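Local coordinates for Obg-like ATPase 1 (Schizosaccharomyces pombe, PDB 1NI3), which hydrolyses ATP, and GTP less efficiently, and negatively regulates the G2/M transition of the cell cycle, at residues A[12-16]-A[213-217]; A[104-110]-A[150-154]; A[154-159]-A[219-223]; A[162-167]-A[185-190]. All coordinates share one frame; numbering follows the deposited sequence.

Contact 1 (A[12-16]-A[213-217])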
loop_
_atom_site.group_PDB
_atom_site.type_symbol
_atom_site.label_atom_id
_atom_site.label_comp_id
_atom_site.label_asym_id
_atom_site.label_seq_id
_atom_site.Cartn_x
_atom_site.Cartn_y
_atom_site.Cartn_z
ATOM N N VAL A 12 16.024 -5.499 -5.239
ATOM C CA VAL A 12 15.059 -5.743 -6.330
ATOM C C VAL A 12 13.799 -4.877 -6.153
ATOM O O VAL A 12 13.345 -4.635 -5.028
ATOM C CB VAL A 12 14.595 -7.238 -6.411
ATOM C CG1 VAL A 12 13.446 -7.386 -7.407
ATOM C CG2 VAL A 12 15.759 -8.123 -6.840
ATOM N N GLN A 13 13.243 -4.408 -7.270
ATOM C CA GLN A 13 12.040 -3.574 -7.253
ATOM C C GLN A 13 10.930 -4.191 -8.073
ATOM O O GLN A 13 11.145 -4.650 -9.192
ATOM C CB GLN A 13 12.349 -2.160 -7.746
ATOM C CG GLN A 13 12.870 -1.293 -6.627
ATOM C CD GLN A 13 11.962 -1.363 -5.420
ATOM O OE1 GLN A 13 10.832 -0.878 -5.453
ATOM N NE2 GLN A 13 12.440 -2.002 -4.356
ATOM N N TRP A 14 9.732 -4.161 -7.509
ATOM C CA TRP A 14 8.573 -4.776 -8.118
ATOM C C TRP A 14 7.369 -3.836 -8.136
ATOM O O TRP A 14 7.123 -3.125 -7.170
ATOM C CB TRP A 14 8.277 -6.041 -7.315
ATOM C CG TRP A 14 7.065 -6.763 -7.675
ATOM C CD1 TRP A 14 5.792 -6.416 -7.375
ATOM C CD2 TRP A 14 6.994 -7.983 -8.420
ATOM N NE1 TRP A 14 4.921 -7.337 -7.899
ATOM C CE2 TRP A 14 5.635 -8.304 -8.567
ATOM C CE3 TRP A 14 7.953 -8.822 -9.009
ATOM C CZ2 TRP A 14 5.193 -9.439 -9.248
ATOM C CZ3 TRP A 14 7.522 -9.952 -9.686
ATOM C CH2 TRP A 14 6.148 -10.241 -9.815
ATOM N N GLY A 15 6.619 -3.826 -9.232
ATOM C CA GLY A 15 5.465 -2.953 -9.296
ATOM C C GLY A 15 5.624 -1.753 -10.209
ATOM O O GLY A 15 6.592 -1.633 -10.961
ATOM N N ARG A 16 4.652 -0.856 -10.139
ATOM C CA ARG A 16 4.640 0.335 -10.970
ATOM C C ARG A 16 5.702 1.368 -10.541
ATOM O O ARG A 16 5.981 1.537 -9.354
ATOM C CB ARG A 16 3.220 0.919 -10.922
ATOM C CG ARG A 16 2.983 2.215 -11.646
ATOM C CD ARG A 16 1.678 2.161 -12.457
ATOM N NE ARG A 16 0.516 1.693 -11.700
ATOM C CZ ARG A 16 -0.644 1.352 -12.270
ATOM N NH1 ARG A 16 -0.786 1.426 -13.589
ATOM N NH2 ARG A 16 -1.670 0.936 -11.536
ATOM N N VAL A 213 10.956 -9.999 -13.728
ATOM C CA VAL A 213 10.146 -9.063 -12.964
ATOM C C VAL A 213 9.828 -7.878 -13.864
ATOM O O VAL A 213 8.703 -7.377 -13.896
ATOM C CB VAL A 213 10.901 -8.579 -11.707
ATOM C CG1 VAL A 213 10.265 -7.301 -11.176
ATOM C CG2 VAL A 213 10.866 -9.656 -10.637
ATOM N N GLU A 214 10.841 -7.451 -14.604
ATOM C CA GLU A 214 10.707 -6.337 -15.523
ATOM C C GLU A 214 9.597 -6.597 -16.530
ATOM O O GLU A 214 8.691 -5.780 -16.714
ATOM C CB GLU A 214 12.029 -6.145 -16.245
ATOM C CG GLU A 214 12.091 -4.953 -17.136
ATOM C CD GLU A 214 13.425 -4.836 -17.792
ATOM O OE1 GLU A 214 13.819 -5.810 -18.469
ATOM O OE2 GLU A 214 14.086 -3.789 -17.611
ATOM N N ILE A 215 9.668 -7.745 -17.187
ATOM C CA ILE A 215 8.654 -8.092 -18.174
ATOM C C ILE A 215 7.292 -8.120 -17.512
ATOM O O ILE A 215 6.376 -7.434 -17.942
ATOM C CB ILE A 215 8.937 -9.457 -18.801
ATOM C CG1 ILE A 215 10.207 -9.357 -19.650
ATOM C CG2 ILE A 215 7.745 -9.913 -19.637
ATOM C CD1 ILE A 215 10.650 -10.643 -20.264
ATOM N N ILE A 216 7.157 -8.901 -16.456
ATOM C CA ILE A 216 5.880 -8.971 -15.781
ATOM C C ILE A 216 5.279 -7.583 -15.516
ATOM O O ILE A 216 4.146 -7.321 -15.916
ATOM C CB ILE A 216 6.022 -9.769 -14.487
ATOM C CG1 ILE A 216 6.480 -11.191 -14.831
ATOM C CG2 ILE A 216 4.693 -9.826 -13.751
ATOM C CD1 ILE A 216 6.641 -12.107 -13.646
ATOM N N ASN A 217 6.030 -6.680 -14.887
ATOM C CA ASN A 217 5.501 -5.333 -14.617
ATOM C C ASN A 217 4.794 -4.698 -15.812
ATOM O O ASN A 217 3.834 -3.932 -15.655
ATOM C CB ASN A 217 6.609 -4.396 -14.149
ATOM C CG ASN A 217 7.068 -4.709 -12.765
ATOM O OD1 ASN A 217 6.266 -5.021 -11.885
ATOM N ND2 ASN A 217 8.366 -4.597 -12.542
#
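The indole of Trp14 lays the benzo side of its ring system against the isopropyl group of Val213. The meeting is made at the ring edge, where Trp14 CE3 lies 3.4 Å from Val213 CG2. Trp14 holds CG beside its carbonyl carbon, opposite the backbone N (chi1 174°), which brings the benzo ring to the helix. The other branch of the valine serves the backbone as well, Val213 CG1 standing 3.4 Å from Gln13 O. One helical turn further on, Ile216 CG2 comes to 4.2 Å from Trp14 CH2 and lengthens the apolar strip. The pyrrole nitrogen points elsewhere, donating to Ala224 O in the loop after the helix.

Next along the chain from Trp14, the contact turns polar. Gly15 N donates to Asn217 OD1 at 2.9 Å, with an N-H...O angle of 144°. The donor stands above the amide plane, 37° out of it, and so off the lone-pair direction. Replacing Asn217 by an alanine would probably leave the Gly15 amide without this acceptor and the peptide less firmly held beside the last turn of the helix. Gly15 has backbone angles that themselves favour glycine.

Neighbouring residues of the N-terminal segment are fixed from other directions: Gln13 OE1 bonds to Arg324, and Arg16 forms a salt bridge with Asp117. The contact therefore lays an extended N-terminal segment, just ahead of the first strand of the P-loop GTPase fold, along the short helix 210-217 that follows the long helical pair of YchF proteins.

Contact 2 (A[104-110]-A[150-154])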
loop_
_atom_site.group_PDB
_atom_site.type_symbol
_atom_site.label_atom_id
_atom_site.label_comp_id
_atom_site.label_asym_id
_atom_site.label_seq_id
_atom_site.Cartn_x
_atom_site.Cartn_y
_atom_site.Cartn_z
ATOM N N GLY A 104 -17.890 -13.558 -7.805
ATOM C CA GLY A 104 -16.807 -12.803 -7.210
ATOM C C GLY A 104 -16.989 -11.297 -7.171
ATOM O O GLY A 104 -18.039 -10.784 -6.790
ATOM N N LEU A 105 -15.943 -10.590 -7.585
ATOM C CA LEU A 105 -15.921 -9.133 -7.588
ATOM C C LEU A 105 -16.519 -8.526 -8.847
ATOM O O LEU A 105 -17.150 -7.468 -8.803
ATOM C CB LEU A 105 -14.478 -8.652 -7.433
ATOM C CG LEU A 105 -13.735 -9.093 -6.166
ATOM C CD1 LEU A 105 -12.239 -8.955 -6.387
ATOM C CD2 LEU A 105 -14.195 -8.272 -4.962
ATOM N N GLY A 106 -16.300 -9.185 -9.977
ATOM C CA GLY A 106 -16.829 -8.667 -11.223
ATOM C C GLY A 106 -15.755 -8.001 -12.049
ATOM O O GLY A 106 -14.682 -7.677 -11.552
ATOM N N ASN A 107 -16.061 -7.782 -13.320
ATOM C CA ASN A 107 -15.132 -7.161 -14.247
ATOM C C ASN A 107 -15.026 -5.664 -14.042
ATOM O O ASN A 107 -13.977 -5.078 -14.274
ATOM C CB ASN A 107 -15.571 -7.454 -15.677
ATOM C CG ASN A 107 -14.483 -8.106 -16.489
ATOM O OD1 ASN A 107 -13.470 -7.480 -16.795
ATOM N ND2 ASN A 107 -14.685 -9.370 -16.850
ATOM N N ALA A 108 -16.115 -5.041 -13.624
ATOM C CA ALA A 108 -16.091 -3.600 -13.409
ATOM C C ALA A 108 -15.240 -3.275 -12.186
ATOM O O ALA A 108 -14.310 -2.466 -12.253
ATOM C CB ALA A 108 -17.505 -3.069 -13.217
ATOM N N PHE A 109 -15.587 -3.912 -11.068
ATOM C CA PHE A 109 -14.875 -3.733 -9.810
ATOM C C PHE A 109 -13.386 -3.867 -10.080
ATOM O O PHE A 109 -12.589 -3.030 -9.679
ATOM C CB PHE A 109 -15.308 -4.798 -8.806
ATOM C CG PHE A 109 -14.839 -4.531 -7.412
ATOM C CD1 PHE A 109 -15.475 -3.576 -6.625
ATOM C CD2 PHE A 109 -13.740 -5.202 -6.892
ATOM C CE1 PHE A 109 -15.024 -3.289 -5.337
ATOM C CE2 PHE A 109 -13.281 -4.922 -5.610
ATOM C CZ PHE A 109 -13.928 -3.961 -4.830
ATOM N N LEU A 110 -13.020 -4.934 -10.767
ATOM C CA LEU A 110 -11.633 -5.138 -11.097
ATOM C C LEU A 110 -11.061 -4.051 -11.988
ATOM O O LEU A 110 -9.930 -3.625 -11.787
ATOM C CB LEU A 110 -11.430 -6.500 -11.750
ATOM C CG LEU A 110 -11.566 -7.696 -10.813
ATOM C CD1 LEU A 110 -11.335 -8.968 -11.596
ATOM C CD2 LEU A 110 -10.562 -7.580 -9.682
ATOM N N GLU A 150 -10.561 -15.670 -8.922
ATOM C CA GLU A 150 -11.043 -14.687 -9.876
ATOM C C GLU A 150 -9.821 -13.934 -10.392
ATOM O O GLU A 150 -9.639 -13.805 -11.602
ATOM C CB GLU A 150 -12.048 -13.726 -9.215
ATOM C CG GLU A 150 -12.345 -12.475 -10.036
ATOM C CD GLU A 150 -13.600 -11.743 -9.576
ATOM O OE1 GLU A 150 -13.914 -11.807 -8.368
ATOM O OE2 GLU A 150 -14.274 -11.098 -10.413
ATOM N N LEU A 151 -8.963 -13.468 -9.486
ATOM C CA LEU A 151 -7.790 -12.730 -9.933
ATOM C C LEU A 151 -6.923 -13.573 -10.865
ATOM O O LEU A 151 -6.526 -13.123 -11.943
ATOM C CB LEU A 151 -6.964 -12.225 -8.741
ATOM C CG LEU A 151 -7.710 -11.277 -7.799
ATOM C CD1 LEU A 151 -6.726 -10.647 -6.844
ATOM C CD2 LEU A 151 -8.446 -10.201 -8.589
ATOM N N LEU A 152 -6.645 -14.805 -10.459
ATOM C CA LEU A 152 -5.832 -15.696 -11.277
ATOM C C LEU A 152 -6.417 -15.859 -12.675
ATOM O O LEU A 152 -5.687 -15.766 -13.669
ATOM C CB LEU A 152 -5.729 -17.057 -10.616
ATOM C CG LEU A 152 -4.882 -16.961 -9.363
ATOM C CD1 LEU A 152 -4.960 -18.261 -8.602
ATOM C CD2 LEU A 152 -3.445 -16.616 -9.751
ATOM N N ILE A 153 -7.723 -16.094 -12.767
ATOM C CA ILE A 153 -8.319 -16.250 -14.078
ATOM C C ILE A 153 -8.041 -15.036 -14.942
ATOM O O ILE A 153 -7.529 -15.169 -16.062
ATOM C CB ILE A 153 -9.816 -16.486 -13.974
ATOM C CG1 ILE A 153 -10.075 -17.769 -13.190
ATOM C CG2 ILE A 153 -10.413 -16.659 -15.367
ATOM C CD1 ILE A 153 -9.467 -18.994 -13.864
ATOM N N LYS A 154 -8.374 -13.853 -14.437
ATOM C CA LYS A 154 -8.112 -12.640 -15.202
ATOM C C LYS A 154 -6.686 -12.609 -15.748
ATOM O O LYS A 154 -6.482 -12.665 -16.956
ATOM C CB LYS A 154 -8.365 -11.409 -14.339
ATOM C CG LYS A 154 -9.807 -10.999 -14.332
ATOM C CD LYS A 154 -10.225 -10.610 -15.735
ATOM C CE LYS A 154 -11.706 -10.307 -15.827
ATOM N NZ LYS A 154 -12.031 -9.775 -17.177
#
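Glu150 reaches from the long helix 140-168 to the loop that leads into helix 107-113, a region consistent with switch II of the P-loop GTPase fold, and its carboxylate takes two successive backbone amides there. These charged-to-backbone hydrogen bonds form a fork: Leu105 N donates to Glu150 OE1, and Gly106 N donates to Glu150 OE2 at 2.8 Å. The second bond has an N-H...O angle of 153° and uses the syn lone pair, on the side of the other oxygen. The glutamate can span the distance because its CG is anti to the backbone nitrogen (chi1 166°) and the chain stays extended beyond it. Gly106 is the N-cap residue, so the carboxylate lies close to the beginning of helix 107-113, where its negative charge probably interacts favourably with the helix dipole. The side chain of Leu105 also lies about 6 Å from that of Lys33, a predicted ATP-binding residue.

A second polar link joins two side chains. Lys154 NZ donates to Asn107 OD1 at 2.7 Å, with a C=O...N angle of 92°, but the ammonium stands as near to Asn107 ND2, so the geometry is far from ideal. The lysine reaches this point through a bend at its second torsion followed by an extended end.

The apolar part lies between these two links and is carried by Leu110, whose two methyls divide the work. Leu110 CD1 touches both chains, 3.8 Å from Glu150 OE2 and 3.7 Å from Lys154 CG, while Leu110 CD2 meets Leu151 CD2 at 3.5 Å.

Contact 3 (A[154-159]-A[219-223])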
loop_
_atom_site.group_PDB
_atom_site.type_symbol
_atom_site.label_atom_id
_atom_site.label_comp_id
_atom_site.label_asym_id
_atom_site.label_seq_id
_atom_site.Cartn_x
_atom_site.Cartn_y
_atom_site.Cartn_z
ATOM N N LYS A 154 -8.374 -13.853 -14.437
ATOM C CA LYS A 154 -8.112 -12.640 -15.202
ATOM C C LYS A 154 -6.686 -12.609 -15.748
ATOM O O LYS A 154 -6.482 -12.665 -16.956
ATOM C CB LYS A 154 -8.365 -11.409 -14.339
ATOM C CG LYS A 154 -9.807 -10.999 -14.332
ATOM C CD LYS A 154 -10.225 -10.610 -15.735
ATOM C CE LYS A 154 -11.706 -10.307 -15.827
ATOM N NZ LYS A 154 -12.031 -9.775 -17.177
ATOM N N ASP A 155 -5.701 -12.529 -14.860
ATOM C CA ASP A 155 -4.318 -12.498 -15.308
ATOM C C ASP A 155 -4.011 -13.621 -16.274
ATOM O O ASP A 155 -3.268 -13.438 -17.237
ATOM C CB ASP A 155 -3.362 -12.564 -14.122
ATOM C CG ASP A 155 -3.427 -11.322 -13.268
ATOM O OD1 ASP A 155 -3.275 -10.214 -13.816
ATOM O OD2 ASP A 155 -3.633 -11.459 -12.050
ATOM N N ALA A 156 -4.589 -14.786 -16.010
ATOM C CA ALA A 156 -4.393 -15.952 -16.856
ATOM C C ALA A 156 -4.895 -15.645 -18.247
ATOM O O ALA A 156 -4.191 -15.844 -19.240
ATOM C CB ALA A 156 -5.144 -17.127 -16.289
ATOM N N GLU A 157 -6.126 -15.155 -18.316
ATOM C CA GLU A 157 -6.707 -14.795 -19.596
ATOM C C GLU A 157 -5.857 -13.709 -20.241
ATOM O O GLU A 157 -5.444 -13.861 -21.382
ATOM C CB GLU A 157 -8.145 -14.325 -19.404
ATOM C CG GLU A 157 -9.117 -15.496 -19.230
ATOM C CD GLU A 157 -10.475 -15.075 -18.690
ATOM O OE1 GLU A 157 -10.943 -13.961 -19.022
ATOM O OE2 GLU A 157 -11.093 -15.887 -17.971
ATOM N N PHE A 158 -5.567 -12.635 -19.513
ATOM C CA PHE A 158 -4.760 -11.566 -20.067
ATOM C C PHE A 158 -3.493 -12.089 -20.696
ATOM O O PHE A 158 -3.153 -11.731 -21.811
ATOM C CB PHE A 158 -4.381 -10.556 -18.997
ATOM C CG PHE A 158 -3.568 -9.417 -19.526
ATOM C CD1 PHE A 158 -4.190 -8.285 -20.040
ATOM C CD2 PHE A 158 -2.178 -9.474 -19.522
ATOM C CE1 PHE A 158 -3.438 -7.208 -20.544
ATOM C CE2 PHE A 158 -1.412 -8.407 -20.022
ATOM C CZ PHE A 158 -2.049 -7.268 -20.535
ATOM N N VAL A 159 -2.783 -12.929 -19.962
ATOM C CA VAL A 159 -1.543 -13.495 -20.469
ATOM C C VAL A 159 -1.839 -14.273 -21.743
ATOM O O VAL A 159 -1.243 -14.020 -22.793
ATOM C CB VAL A 159 -0.897 -14.435 -19.434
ATOM C CG1 VAL A 159 0.317 -15.116 -20.032
ATOM C CG2 VAL A 159 -0.507 -13.630 -18.204
ATOM N N LEU A 219 2.935 -6.058 -17.649
ATOM C CA LEU A 219 1.620 -6.658 -17.828
ATOM C C LEU A 219 0.575 -6.158 -16.838
ATOM O O LEU A 219 -0.606 -6.504 -16.939
ATOM C CB LEU A 219 1.712 -8.177 -17.725
ATOM C CG LEU A 219 2.716 -8.860 -18.651
ATOM C CD1 LEU A 219 2.684 -10.351 -18.396
ATOM C CD2 LEU A 219 2.386 -8.545 -20.095
ATOM N N TYR A 220 1.018 -5.349 -15.884
ATOM C CA TYR A 220 0.140 -4.791 -14.862
ATOM C C TYR A 220 -0.872 -5.810 -14.335
ATOM O O TYR A 220 -2.064 -5.514 -14.182
ATOM C CB TYR A 220 -0.573 -3.555 -15.423
ATOM C CG TYR A 220 0.396 -2.564 -16.005
ATOM C CD1 TYR A 220 0.973 -2.786 -17.245
ATOM C CD2 TYR A 220 0.818 -1.449 -15.271
ATOM C CE1 TYR A 220 1.944 -1.935 -17.739
ATOM C CE2 TYR A 220 1.797 -0.593 -15.763
ATOM C CZ TYR A 220 2.357 -0.844 -17.002
ATOM O OH TYR A 220 3.329 -0.011 -17.502
ATOM N N LEU A 221 -0.385 -7.010 -14.037
ATOM C CA LEU A 221 -1.255 -8.079 -13.549
ATOM C C LEU A 221 -1.899 -7.761 -12.204
ATOM O O LEU A 221 -1.295 -7.128 -11.345
ATOM C CB LEU A 221 -0.465 -9.384 -13.437
ATOM C CG LEU A 221 0.196 -9.858 -14.732
ATOM C CD1 LEU A 221 0.950 -11.149 -14.489
ATOM C CD2 LEU A 221 -0.868 -10.050 -15.793
ATOM N N LEU A 222 -3.135 -8.205 -12.037
ATOM C CA LEU A 222 -3.861 -7.989 -10.803
ATOM C C LEU A 222 -3.123 -8.697 -9.676
ATOM O O LEU A 222 -2.888 -8.151 -8.593
ATOM C CB LEU A 222 -5.268 -8.572 -10.921
ATOM C CG LEU A 222 -6.330 -7.638 -11.493
ATOM C CD1 LEU A 222 -7.468 -8.439 -12.085
ATOM C CD2 LEU A 222 -6.827 -6.711 -10.392
ATOM N N THR A 223 -2.740 -9.927 -9.983
ATOM C CA THR A 223 -2.051 -10.829 -9.070
ATOM C C THR A 223 -0.577 -10.456 -8.784
ATOM O O THR A 223 0.157 -11.226 -8.148
ATOM C CB THR A 223 -2.171 -12.272 -9.635
ATOM O OG1 THR A 223 -2.216 -13.218 -8.568
ATOM C CG2 THR A 223 -1.022 -12.597 -10.572
#
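Asp155, buried on helix 140-168, carries the tight half of this contact by presenting both carboxylate oxygens to the turn at 221-223. Its CG lies opposite the carbonyl carbon (chi1 -67°), which turns the carboxylate to the loop. Leu222 N donates to Asp155 OD1 at 2.7 Å on its syn lone pair. Thr223 N reaches Asp155 OD2, also at 2.7 Å, from the syn side but 24° out of the carboxylate plane. Carbon crowds the same group: Leu221 CB and CD2 both lie against OD1, and the Thr223 methyl lies by OD2. Beyond Asp155, on the side away from Phe158, Lys154 CB lies 3.8 Å from Leu222 CD1, the lysine amine being held by Asn107.

The other half is looser, and Phe158 in it is partly exposed. Phe158 CE2, at the ring edge, lies 3.8 Å from Leu219 CD2, in the ring plane. Phe158 CD2 stays 4.0 Å from Leu221 CD2, which Val159 CG2 touches more distantly.

With an alanine in place of Asp155, two buried backbone amides would probably lose their acceptor, and the start of the 3-10 turn would be free to shift. Met by backbone N-H groups where a 3-10 segment begins, the carboxylate is likely to favour its ionised form.

Contact 4 (A[162-167]-A[185-190])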
loop_
_atom_site.group_PDB
_atom_site.type_symbol
_atom_site.label_atom_id
_atom_site.label_comp_id
_atom_site.label_asym_id
_atom_site.label_seq_id
_atom_site.Cartn_x
_atom_site.Cartn_y
_atom_site.Cartn_z
ATOM N N HIS A 162 -2.380 -11.923 -24.544
ATOM C CA HIS A 162 -1.123 -11.233 -24.838
ATOM C C HIS A 162 -0.112 -12.210 -25.437
ATOM O O HIS A 162 0.595 -11.884 -26.394
ATOM C CB HIS A 162 -0.552 -10.609 -23.560
ATOM C CG HIS A 162 0.669 -9.791 -23.788
ATOM N ND1 HIS A 162 1.896 -10.350 -24.059
ATOM C CD2 HIS A 162 0.845 -8.446 -23.844
ATOM C CE1 HIS A 162 2.776 -9.391 -24.280
ATOM N NE2 HIS A 162 2.159 -8.226 -24.155
ATOM N N LEU A 163 -0.058 -13.411 -24.866
ATOM C CA LEU A 163 0.845 -14.457 -25.339
ATOM C C LEU A 163 0.447 -14.831 -26.763
ATOM O O LEU A 163 1.298 -15.107 -27.608
ATOM C CB LEU A 163 0.759 -15.679 -24.424
ATOM C CG LEU A 163 1.611 -16.881 -24.815
ATOM C CD1 LEU A 163 3.026 -16.442 -25.139
ATOM C CD2 LEU A 163 1.601 -17.888 -23.684
ATOM N N GLU A 164 -0.857 -14.843 -27.015
ATOM C CA GLU A 164 -1.370 -15.150 -28.341
ATOM C C GLU A 164 -0.832 -14.105 -29.317
ATOM O O GLU A 164 -0.483 -14.423 -30.452
ATOM C CB GLU A 164 -2.901 -15.112 -28.330
ATOM C CG GLU A 164 -3.530 -14.462 -29.561
ATOM C CD GLU A 164 -4.821 -13.720 -29.242
ATOM O OE1 GLU A 164 -5.822 -14.374 -28.872
ATOM O OE2 GLU A 164 -4.835 -12.474 -29.357
ATOM N N GLY A 165 -0.764 -12.857 -28.864
ATOM C CA GLY A 165 -0.278 -11.780 -29.710
ATOM C C GLY A 165 1.181 -11.903 -30.110
ATOM O O GLY A 165 1.564 -11.567 -31.236
ATOM N N LEU A 166 2.001 -12.388 -29.186
ATOM C CA LEU A 166 3.422 -12.555 -29.448
ATOM C C LEU A 166 3.723 -13.754 -30.336
ATOM O O LEU A 166 4.785 -13.816 -30.946
ATOM C CB LEU A 166 4.192 -12.686 -28.133
ATOM C CG LEU A 166 4.340 -11.413 -27.302
ATOM C CD1 LEU A 166 5.075 -11.754 -26.020
ATOM C CD2 LEU A 166 5.100 -10.354 -28.091
ATOM N N ARG A 167 2.801 -14.709 -30.406
ATOM C CA ARG A 167 3.022 -15.884 -31.245
ATOM C C ARG A 167 2.975 -15.462 -32.712
ATOM O O ARG A 167 3.590 -16.090 -33.580
ATOM C CB ARG A 167 1.964 -16.951 -30.969
ATOM C CG ARG A 167 1.958 -17.449 -29.534
ATOM C CD ARG A 167 0.697 -18.256 -29.246
ATOM N NE ARG A 167 0.504 -18.470 -27.813
ATOM C CZ ARG A 167 -0.630 -18.908 -27.271
ATOM N NH1 ARG A 167 -1.677 -19.178 -28.043
ATOM N NH2 ARG A 167 -0.723 -19.077 -25.956
ATOM N N GLU A 185 11.226 -13.331 -24.607
ATOM C CA GLU A 185 10.104 -12.726 -23.898
ATOM C C GLU A 185 8.912 -13.675 -23.887
ATOM O O GLU A 185 8.212 -13.815 -22.881
ATOM C CB GLU A 185 9.693 -11.420 -24.581
ATOM C CG GLU A 185 8.871 -10.499 -23.688
ATOM C CD GLU A 185 8.230 -9.348 -24.439
ATOM O OE1 GLU A 185 8.899 -8.771 -25.322
ATOM O OE2 GLU A 185 7.065 -9.006 -24.135
ATOM N N GLN A 186 8.685 -14.319 -25.026
ATOM C CA GLN A 186 7.583 -15.257 -25.173
ATOM C C GLN A 186 7.809 -16.468 -24.275
ATOM O O GLN A 186 6.868 -17.008 -23.702
ATOM C CB GLN A 186 7.462 -15.689 -26.641
ATOM C CG GLN A 186 6.253 -16.564 -26.945
ATOM C CD GLN A 186 5.793 -16.453 -28.393
ATOM O OE1 GLN A 186 4.881 -17.159 -28.820
ATOM N NE2 GLN A 186 6.408 -15.547 -29.147
ATOM N N ALA A 187 9.062 -16.889 -24.145
ATOM C CA ALA A 187 9.371 -18.035 -23.303
ATOM C C ALA A 187 9.047 -17.696 -21.845
ATOM O O ALA A 187 8.598 -18.557 -21.079
ATOM C CB ALA A 187 10.833 -18.403 -23.436
ATOM N N ILE A 188 9.272 -16.435 -21.476
ATOM C CA ILE A 188 9.020 -15.951 -20.127
ATOM C C ILE A 188 7.523 -15.777 -19.903
ATOM O O ILE A 188 6.982 -16.250 -18.902
ATOM C CB ILE A 188 9.736 -14.617 -19.902
ATOM C CG1 ILE A 188 11.240 -14.840 -20.036
ATOM C CG2 ILE A 188 9.365 -14.035 -18.540
ATOM C CD1 ILE A 188 12.074 -13.591 -19.936
ATOM N N ILE A 189 6.851 -15.096 -20.827
ATOM C CA ILE A 189 5.420 -14.917 -20.686
ATOM C C ILE A 189 4.808 -16.299 -20.505
ATOM O O ILE A 189 3.822 -16.471 -19.787
ATOM C CB ILE A 189 4.799 -14.246 -21.930
ATOM C CG1 ILE A 189 4.783 -12.731 -21.751
ATOM C CG2 ILE A 189 3.375 -14.772 -22.154
ATOM C CD1 ILE A 189 6.125 -12.125 -21.569
ATOM N N GLU A 190 5.409 -17.280 -21.169
ATOM C CA GLU A 190 4.949 -18.657 -21.100
ATOM C C GLU A 190 4.980 -19.135 -19.650
ATOM O O GLU A 190 4.014 -19.721 -19.161
ATOM C CB GLU A 190 5.851 -19.543 -21.954
ATOM C CG GLU A 190 5.179 -20.793 -22.509
ATOM C CD GLU A 190 4.066 -20.459 -23.480
ATOM O OE1 GLU A 190 2.884 -20.468 -23.062
ATOM O OE2 GLU A 190 4.376 -20.178 -24.661
#
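Leu163 and Ile189 run alongside one another between two helices, pointing opposite ways, with Leu163 CD1 meeting Ile189 CG2 at 3.4 Å. The leucine sets CG opposite its backbone nitrogen (chi1 178°), which carries CD1 toward the facing helix. Two chains of that helix lie roughly perpendicular to it: Gln186 brings its CG to 3.7 Å from Leu163 CD1, and Glu190 passes its carboxylate by Leu163 CD2.

Gln186 continues, extended, to the backbone beyond. Its NE2 makes a weak bond to Leu166 O at 3.0 Å and also a hydrogen bond to Thr170 OG1, while Gln186 OE1 lies beside Arg167 CG. The guanidinium of Arg167 is turned only 27° from the Gln186 amide plane, and Leu163 CD2 lies in plane at its edge.

On the opposite flank Leu166 stands nearly perpendicular to Glu185, Leu166 CD1 being 3.9 Å from Glu185 OE2, and this same oxygen sits near the plane of the His162 ring, at its edge.

The axes of the segments 162-167 and 185-190 approach to 10.1 Å and make an angle of 155°, roughly antiparallel. This is the helical hairpin of helices 140-168 and 179-199, the coiled-coil arm that characterises the YchF subfamily.

From the N terminus, contact 1 opens at 12-16, ahead of the first strand of the GTPase domain, and closes only at 213-217, so contacts 2 and 4 are nested inside its loop. Contact 2 closes a shorter loop, from 104-110 to helix 140-168. Sharing Lys154 with it, contact 3 then opens on the same helix and closes at 219-223, beyond the end of contact 1, and so crosses it. Contact 4 nests inside contact 3, where helix 140-168 turns back as helix 179-199. Ile215 of contact 1 packs on Ile188 and Ile189 of contact 4. Helix 140-168 thus joins contacts 2, 3 and 4, tying the G domain to the helical arm.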